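Local coordinates for protein acyl-CoA dehydrogenase FadE3 (Mycobacterium smegmatis, PDB 4IV6) that belongs to the acyl-CoA dehydrogenase family of flavoproteins and holds dihydroflavine-adenine dinucleotide beside the beta domain of its fold, at residues D148-R162 / V209-V223. Numbering follows the deposited sequence.
With FDA (dihydroflavine-adenine dinucleotide), chain D.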
loop_
_atom_site.group_PDB
_atom_site.type_symbol
_atom_site.label_atom_id
_atom_site.label_comp_id
_atom_site.label_asym_id
_atom_site.label_seq_id
_atom_site.Cartn_x
_atom_site.Cartn_y
_atom_site.Cartn_z
ATOM N N ASP B 148 30.376 -10.730 -44.343
ATOM C CA ASP B 148 29.357 -9.852 -43.779
ATOM C C ASP B 148 28.309 -10.636 -43.004
ATOM O O ASP B 148 28.069 -11.809 -43.258
ATOM C CB ASP B 148 28.595 -9.078 -44.875
ATOM C CG ASP B 148 29.430 -8.001 -45.547
ATOM O OD1 ASP B 148 30.337 -7.372 -44.904
ATOM O OD2 ASP B 148 29.130 -7.768 -46.748
ATOM N N TYR B 149 27.674 -9.946 -42.070
ATOM C CA TYR B 149 26.344 -10.314 -41.620
ATOM C C TYR B 149 25.345 -9.476 -42.418
ATOM O O TYR B 149 25.584 -8.295 -42.665
ATOM C CB TYR B 149 26.152 -10.048 -40.130
ATOM C CG TYR B 149 26.899 -10.986 -39.207
ATOM C CD1 TYR B 149 26.535 -12.316 -39.077
ATOM C CD2 TYR B 149 27.935 -10.515 -38.417
ATOM C CE1 TYR B 149 27.202 -13.156 -38.183
ATOM C CE2 TYR B 149 28.605 -11.348 -37.538
ATOM C CZ TYR B 149 28.235 -12.660 -37.420
ATOM O OH TYR B 149 28.934 -13.453 -36.524
ATOM N N VAL B 150 24.252 -10.115 -42.816
ATOM C CA VAL B 150 23.117 -9.457 -43.402
ATOM C C VAL B 150 22.007 -9.426 -42.371
ATOM O O VAL B 150 21.495 -10.472 -41.966
ATOM C CB VAL B 150 22.603 -10.174 -44.649
ATOM C CG1 VAL B 150 21.501 -9.341 -45.285
ATOM C CG2 VAL B 150 23.751 -10.406 -45.636
ATOM N N ILE B 151 21.641 -8.206 -41.983
ATOM C CA ILE B 151 20.655 -7.965 -40.931
ATOM C C ILE B 151 19.295 -7.583 -41.513
ATOM O O ILE B 151 19.184 -6.644 -42.337
ATOM C CB ILE B 151 21.130 -6.842 -39.979
ATOM C CG1 ILE B 151 22.545 -7.114 -39.449
ATOM C CG2 ILE B 151 20.188 -6.674 -38.807
ATOM C CD1 ILE B 151 23.161 -5.941 -38.697
ATOM N N ASN B 152 18.263 -8.300 -41.029
ATOM C CA ASN B 152 16.882 -8.004 -41.318
ATOM C C ASN B 152 16.025 -8.034 -40.071
ATOM O O ASN B 152 16.140 -8.947 -39.253
ATOM C CB ASN B 152 16.338 -9.050 -42.299
ATOM C CG ASN B 152 16.855 -8.837 -43.695
ATOM O OD1 ASN B 152 16.451 -7.889 -44.354
ATOM N ND2 ASN B 152 17.768 -9.709 -44.157
ATOM N N GLY B 153 15.126 -7.074 -39.925
ATOM C CA GLY B 153 14.218 -7.087 -38.820
ATOM C C GLY B 153 13.867 -5.702 -38.317
ATOM O O GLY B 153 13.959 -4.708 -39.060
ATOM N N SER B 154 13.433 -5.627 -37.067
ATOM C CA SER B 154 13.072 -4.329 -36.477
ATOM C C SER B 154 13.242 -4.330 -34.963
ATOM O O SER B 154 13.127 -5.374 -34.324
ATOM C CB SER B 154 11.653 -3.911 -36.828
ATOM O OG SER B 154 10.728 -4.823 -36.250
ATOM N N LYS B 155 13.517 -3.143 -34.432
ATOM C CA LYS B 155 13.570 -2.878 -32.985
ATOM C C LYS B 155 12.701 -1.656 -32.729
ATOM O O LYS B 155 12.412 -0.894 -33.638
ATOM C CB LYS B 155 14.996 -2.594 -32.533
ATOM C CG LYS B 155 16.007 -3.723 -32.727
ATOM C CD LYS B 155 15.651 -4.978 -31.949
ATOM C CE LYS B 155 16.786 -5.981 -31.934
ATOM N NZ LYS B 155 16.361 -7.246 -31.294
ATOM N N THR B 156 12.265 -1.464 -31.498
ATOM C CA THR B 156 11.573 -0.243 -31.172
ATOM C C THR B 156 11.849 0.188 -29.744
ATOM O O THR B 156 12.436 -0.566 -28.957
ATOM C CB THR B 156 10.080 -0.349 -31.432
ATOM O OG1 THR B 156 9.517 0.965 -31.498
ATOM C CG2 THR B 156 9.375 -1.177 -30.346
ATOM N N TRP B 157 11.443 1.419 -29.448
ATOM C CA TRP B 157 11.756 2.113 -28.197
ATOM C C TRP B 157 13.246 2.253 -27.967
ATOM O O TRP B 157 13.699 2.244 -26.821
ATOM C CB TRP B 157 11.112 1.405 -26.973
ATOM C CG TRP B 157 9.654 1.545 -26.883
ATOM C CD1 TRP B 157 8.725 0.529 -26.884
ATOM C CD2 TRP B 157 8.915 2.763 -26.739
ATOM N NE1 TRP B 157 7.460 1.048 -26.776
ATOM C CE2 TRP B 157 7.549 2.417 -26.673
ATOM C CE3 TRP B 157 9.271 4.113 -26.671
ATOM C CZ2 TRP B 157 6.546 3.381 -26.569
ATOM C CZ3 TRP B 157 8.276 5.074 -26.550
ATOM C CH2 TRP B 157 6.932 4.703 -26.495
ATOM N N ILE B 158 14.027 2.428 -29.025
ATOM C CA ILE B 158 15.467 2.502 -28.840
ATOM C C ILE B 158 15.885 3.937 -28.548
ATOM O O ILE B 158 15.802 4.813 -29.409
ATOM C CB ILE B 158 16.234 1.901 -30.033
ATOM C CG1 ILE B 158 15.782 0.443 -30.284
ATOM C CG2 ILE B 158 17.750 1.993 -29.794
ATOM C CD1 ILE B 158 15.705 -0.420 -29.020
ATOM N N SER B 159 16.310 4.172 -27.307
ATOM C CA SER B 159 16.670 5.510 -26.868
ATOM C C SER B 159 17.966 5.994 -27.516
ATOM O O SER B 159 18.906 5.230 -27.735
ATOM C CB SER B 159 16.807 5.553 -25.349
ATOM O OG SER B 159 15.546 5.257 -24.744
ATOM N N ASN B 160 17.997 7.288 -27.798
ATOM C CA ASN B 160 19.141 7.940 -28.402
ATOM C C ASN B 160 19.587 7.313 -29.730
ATOM O O ASN B 160 20.743 7.454 -30.126
ATOM C CB ASN B 160 20.312 7.957 -27.436
ATOM C CG ASN B 160 19.935 8.429 -26.056
ATOM O OD1 ASN B 160 19.765 9.614 -25.815
ATOM N ND2 ASN B 160 19.887 7.504 -25.127
ATOM N N ALA B 161 18.675 6.646 -30.437
ATOM C CA ALA B 161 19.019 5.971 -31.684
ATOM C C ALA B 161 19.492 6.877 -32.808
ATOM O O ALA B 161 20.271 6.435 -33.661
ATOM C CB ALA B 161 17.848 5.126 -32.165
ATOM N N ARG B 162 19.021 8.113 -32.842
ATOM C CA ARG B 162 19.375 9.060 -33.904
ATOM C C ARG B 162 20.761 9.675 -33.630
ATOM O O ARG B 162 21.610 9.761 -34.511
ATOM C CB ARG B 162 18.307 10.163 -33.993
ATOM C CG ARG B 162 18.309 10.978 -35.275
ATOM C CD ARG B 162 17.102 11.921 -35.431
ATOM N NE ARG B 162 15.785 11.262 -35.253
ATOM C CZ ARG B 162 15.192 10.461 -36.139
ATOM N NH1 ARG B 162 15.768 10.147 -37.306
ATOM N NH2 ARG B 162 14.001 9.951 -35.865
ATOM N N VAL B 209 15.183 13.651 -25.209
ATOM C CA VAL B 209 15.797 12.418 -25.757
ATOM C C VAL B 209 14.834 11.636 -26.646
ATOM O O VAL B 209 13.714 11.332 -26.238
ATOM C CB VAL B 209 16.246 11.482 -24.608
ATOM C CG1 VAL B 209 16.565 10.064 -25.101
ATOM C CG2 VAL B 209 17.458 12.091 -23.920
ATOM N N GLU B 210 15.289 11.289 -27.849
ATOM C CA GLU B 210 14.473 10.533 -28.791
ATOM C C GLU B 210 14.496 9.042 -28.444
ATOM O O GLU B 210 15.503 8.550 -27.975
ATOM C CB GLU B 210 14.921 10.789 -30.235
ATOM C CG GLU B 210 16.174 10.052 -30.731
ATOM C CD GLU B 210 17.511 10.603 -30.233
ATOM O OE1 GLU B 210 17.533 11.513 -29.368
ATOM O OE2 GLU B 210 18.559 10.122 -30.719
ATOM N N SER B 211 13.358 8.367 -28.620
ATOM C CA SER B 211 13.277 6.915 -28.661
ATOM C C SER B 211 12.635 6.532 -29.967
ATOM O O SER B 211 11.613 7.118 -30.340
ATOM C CB SER B 211 12.472 6.371 -27.490
ATOM O OG SER B 211 13.205 6.633 -26.285
ATOM N N CYS B 212 13.232 5.571 -30.656
ATOM C CA CYS B 212 12.904 5.306 -32.050
ATOM C C CYS B 212 12.611 3.861 -32.422
ATOM O O CYS B 212 13.104 2.913 -31.784
ATOM C CB CYS B 212 14.077 5.766 -32.912
ATOM S SG CYS B 212 14.552 7.497 -32.670
ATOM N N GLU B 213 11.829 3.720 -33.482
ATOM C CA GLU B 213 11.745 2.478 -34.215
ATOM C C GLU B 213 12.886 2.371 -35.224
ATOM O O GLU B 213 13.188 3.331 -35.926
ATOM C CB GLU B 213 10.414 2.333 -34.936
ATOM C CG GLU B 213 10.204 0.933 -35.502
ATOM C CD GLU B 213 8.867 0.805 -36.225
ATOM O OE1 GLU B 213 8.816 0.636 -37.464
ATOM O OE2 GLU B 213 7.857 0.954 -35.530
ATOM N N LEU B 214 13.513 1.206 -35.239
ATOM C CA LEU B 214 14.573 0.853 -36.162
ATOM C C LEU B 214 14.115 -0.254 -37.114
ATOM O O LEU B 214 13.561 -1.264 -36.681
ATOM C CB LEU B 214 15.780 0.305 -35.432
ATOM C CG LEU B 214 16.299 1.014 -34.185
ATOM C CD1 LEU B 214 17.574 0.319 -33.732
ATOM C CD2 LEU B 214 16.530 2.492 -34.423
ATOM N N ASN B 215 14.438 -0.102 -38.392
ATOM C CA ASN B 215 14.123 -1.101 -39.401
ATOM C C ASN B 215 15.362 -1.440 -40.199
ATOM O O ASN B 215 15.997 -0.546 -40.722
ATOM C CB ASN B 215 13.004 -0.567 -40.293
ATOM C CG ASN B 215 11.669 -0.690 -39.620
ATOM O OD1 ASN B 215 11.112 -1.787 -39.552
ATOM N ND2 ASN B 215 11.142 0.404 -39.115
ATOM N N PHE B 216 15.711 -2.729 -40.234
ATOM C CA PHE B 216 16.849 -3.245 -40.967
ATOM C C PHE B 216 16.361 -4.017 -42.194
ATOM O O PHE B 216 15.578 -4.987 -42.077
ATOM C CB PHE B 216 17.644 -4.179 -40.083
ATOM C CG PHE B 216 18.179 -3.526 -38.861
ATOM C CD1 PHE B 216 19.409 -2.881 -38.898
ATOM C CD2 PHE B 216 17.458 -3.513 -37.707
ATOM C CE1 PHE B 216 19.931 -2.272 -37.772
ATOM C CE2 PHE B 216 17.947 -2.886 -36.571
ATOM C CZ PHE B 216 19.182 -2.263 -36.611
ATOM N N THR B 217 16.789 -3.550 -43.361
ATOM C CA THR B 217 16.510 -4.198 -44.639
ATOM C C THR B 217 17.812 -4.517 -45.321
ATOM O O THR B 217 18.504 -3.624 -45.765
ATOM C CB THR B 217 15.702 -3.251 -45.526
ATOM O OG1 THR B 217 14.568 -2.772 -44.785
ATOM C CG2 THR B 217 15.239 -3.951 -46.775
ATOM N N ASP B 218 18.152 -5.804 -45.398
ATOM C CA ASP B 218 19.341 -6.264 -46.137
ATOM C C ASP B 218 20.560 -5.447 -45.702
ATOM O O ASP B 218 21.401 -5.058 -46.533
ATOM C CB ASP B 218 19.094 -6.133 -47.645
ATOM C CG ASP B 218 20.125 -6.886 -48.499
ATOM O OD1 ASP B 218 20.403 -8.061 -48.218
ATOM O OD2 ASP B 218 20.614 -6.288 -49.466
ATOM N N ALA B 219 20.675 -5.210 -44.402
ATOM C CA ALA B 219 21.710 -4.289 -43.872
ATOM C C ALA B 219 22.992 -5.060 -43.619
ATOM O O ALA B 219 23.046 -5.941 -42.730
ATOM C CB ALA B 219 21.247 -3.633 -42.588
ATOM N N ARG B 220 24.025 -4.728 -44.388
ATOM C CA ARG B 220 25.288 -5.461 -44.362
ATOM C C ARG B 220 26.292 -4.829 -43.404
ATOM O O ARG B 220 26.582 -3.647 -43.509
ATOM C CB ARG B 220 25.899 -5.488 -45.762
ATOM C CG ARG B 220 24.956 -5.983 -46.847
ATOM C CD ARG B 220 25.719 -6.207 -48.151
ATOM N NE ARG B 220 25.975 -7.620 -48.324
ATOM C CZ ARG B 220 25.027 -8.471 -48.689
ATOM N NH1 ARG B 220 25.307 -9.750 -48.809
ATOM N NH2 ARG B 220 23.789 -8.020 -48.931
ATOM N N VAL B 221 26.811 -5.619 -42.479
ATOM C CA VAL B 221 27.916 -5.202 -41.619
ATOM C C VAL B 221 28.981 -6.286 -41.696
ATOM O O VAL B 221 28.680 -7.428 -41.956
ATOM C CB VAL B 221 27.477 -4.992 -40.163
ATOM C CG1 VAL B 221 26.393 -3.937 -40.095
ATOM C CG2 VAL B 221 27.016 -6.296 -39.519
ATOM N N PRO B 222 30.245 -5.928 -41.489
ATOM C CA PRO B 222 31.248 -6.965 -41.521
ATOM C C PRO B 222 31.129 -7.905 -40.321
ATOM O O PRO B 222 30.606 -7.508 -39.259
ATOM C CB PRO B 222 32.576 -6.194 -41.517
ATOM C CG PRO B 222 32.262 -4.813 -41.082
ATOM C CD PRO B 222 30.798 -4.582 -41.288
ATOM N N VAL B 223 31.588 -9.144 -40.492
ATOM C CA VAL B 223 31.492 -10.145 -39.401
ATOM C C VAL B 223 32.278 -9.742 -38.170
ATOM O O VAL B 223 31.942 -10.165 -37.061
ATOM C CB VAL B 223 31.851 -11.595 -39.821
ATOM C CG1 VAL B 223 30.815 -12.103 -40.819
ATOM C CG2 VAL B 223 33.269 -11.712 -40.379
HETATM P PA FDA D . 5.702 -6.708 -22.700
HETATM O O1A FDA D . 6.864 -7.666 -22.617
HETATM O O2A FDA D . 4.760 -6.752 -23.871
HETATM O O5B FDA D . 4.862 -6.847 -21.343
HETATM C C5B FDA D . 3.566 -6.232 -21.153
HETATM C C4B FDA D . 3.096 -6.496 -19.711
HETATM O O4B FDA D . 3.121 -7.903 -19.402
HETATM C C3B FDA D . 4.009 -5.860 -18.685
HETATM O O3B FDA D . 3.244 -5.560 -17.497
HETATM C C2B FDA D . 5.020 -6.958 -18.435
HETATM O O2B FDA D . 5.707 -6.861 -17.190
HETATM C C1B FDA D . 4.106 -8.160 -18.414
HETATM N N9A FDA D . 4.806 -9.443 -18.694
HETATM C C8A FDA D . 5.301 -9.824 -19.893
HETATM N N7A FDA D . 5.828 -11.061 -19.807
HETATM C C5A FDA D . 5.672 -11.466 -18.524
HETATM C C6A FDA D . 6.002 -12.650 -17.747
HETATM N N6A FDA D . 6.621 -13.671 -18.342
HETATM N N1A FDA D . 5.689 -12.709 -16.434
HETATM C C2A FDA D . 5.037 -11.695 -15.842
HETATM N N3A FDA D . 4.700 -10.558 -16.490
HETATM C C4A FDA D . 4.975 -10.410 -17.802
HETATM N N1 FDA D . 14.579 -0.979 -25.051
HETATM C C2 FDA D . 15.775 -1.071 -25.624
HETATM O O2 FDA D . 16.131 -2.163 -26.106
HETATM N N3 FDA D . 16.614 -0.022 -25.699
HETATM C C4 FDA D . 16.330 1.195 -25.233
HETATM O O4 FDA D . 17.142 2.151 -25.357
HETATM C C4X FDA D . 15.030 1.373 -24.556
HETATM N N5 FDA D . 14.609 2.558 -24.066
HETATM C C5X FDA D . 13.283 2.763 -23.860
HETATM C C6 FDA D . 12.752 4.054 -23.765
HETATM C C7 FDA D . 11.397 4.270 -23.515
HETATM C C7M FDA D . 10.834 5.666 -23.451
HETATM C C8 FDA D . 10.540 3.165 -23.333
HETATM C C8M FDA D . 9.061 3.293 -23.051
HETATM C C9 FDA D . 11.065 1.887 -23.435
HETATM C C9A FDA D . 12.423 1.670 -23.715
HETATM N N10 FDA D . 12.906 0.351 -23.847
HETATM C C10 FDA D . 14.139 0.193 -24.518
HETATM C "C1'" FDA D . 11.909 -0.704 -24.059
HETATM C "C2'" FDA D . 11.640 -1.347 -22.715
HETATM O "O2'" FDA D . 12.785 -2.060 -22.245
HETATM C "C3'" FDA D . 10.433 -2.274 -22.860
HETATM O "O3'" FDA D . 9.264 -1.463 -22.900
HETATM C "C4'" FDA D . 10.299 -3.268 -21.731
HETATM O "O4'" FDA D . 11.231 -4.320 -22.030
HETATM C "C5'" FDA D . 8.894 -3.896 -21.680
HETATM O "O5'" FDA D . 8.566 -4.362 -22.969
HETATM P P FDA D . 7.111 -4.412 -23.591
HETATM O O1P FDA D . 7.312 -5.195 -24.873
HETATM O O2P FDA D . 6.555 -3.031 -23.664
HETATM O O3P FDA D . 6.288 -5.236 -22.475
HETATM O O HOH W 1 18.243 -9.631 -47.130
HETATM O O HOH W 2 7.216 0.942 -32.774
HETATM O O HOH W 3 19.750 11.500 -27.515
#
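Tyr149 to Ser159 pair with Ser211 to Val221 as antiparallel strands, the backbone ladder running from Tyr149 N to Val221 O (2.7 Å) down to Asn160 N and Glu210 O (2.8 Å). Two G1 bulges interrupt it: Asp218 and Ala219 both face Ile151, and Trp157 and Ile158 both face Cys212. At the first, Asn152 OD1 accepts Asp218 N at 2.9 Å, the donor lying above the amide carbonyl plane, and a water joins Asn152 ND2 to Asp218 OD1.

Apolar contacts line one face of the sheet. Ile151 CG2, anti to its own N, lies against Phe216 CG (3.7 Å), while CD1 reaches Val221 CG2; Val223 CG1 sits over the Tyr149 ring, 4.1 Å from its centroid, in a CH-pi contact. On the other face, one of two Arg220 conformers makes long, tentative salt bridges to Asp148 and Asp218.

At the flavin end, Ser159 OG and Ser211 OG share a hydrogen bond (3.1 Å), either being a possible donor. Ser159 OG also accepts one from N5 of dihydroflavine-adenine dinucleotide, while Ser159 N donates to O4 (2.9 Å). C8M lies over one face of the Trp157 indole, toward its rim. The bulged ladder thus belongs to the beta domain of the acyl-CoA dehydrogenase fold, where its end lines the flavin pocket.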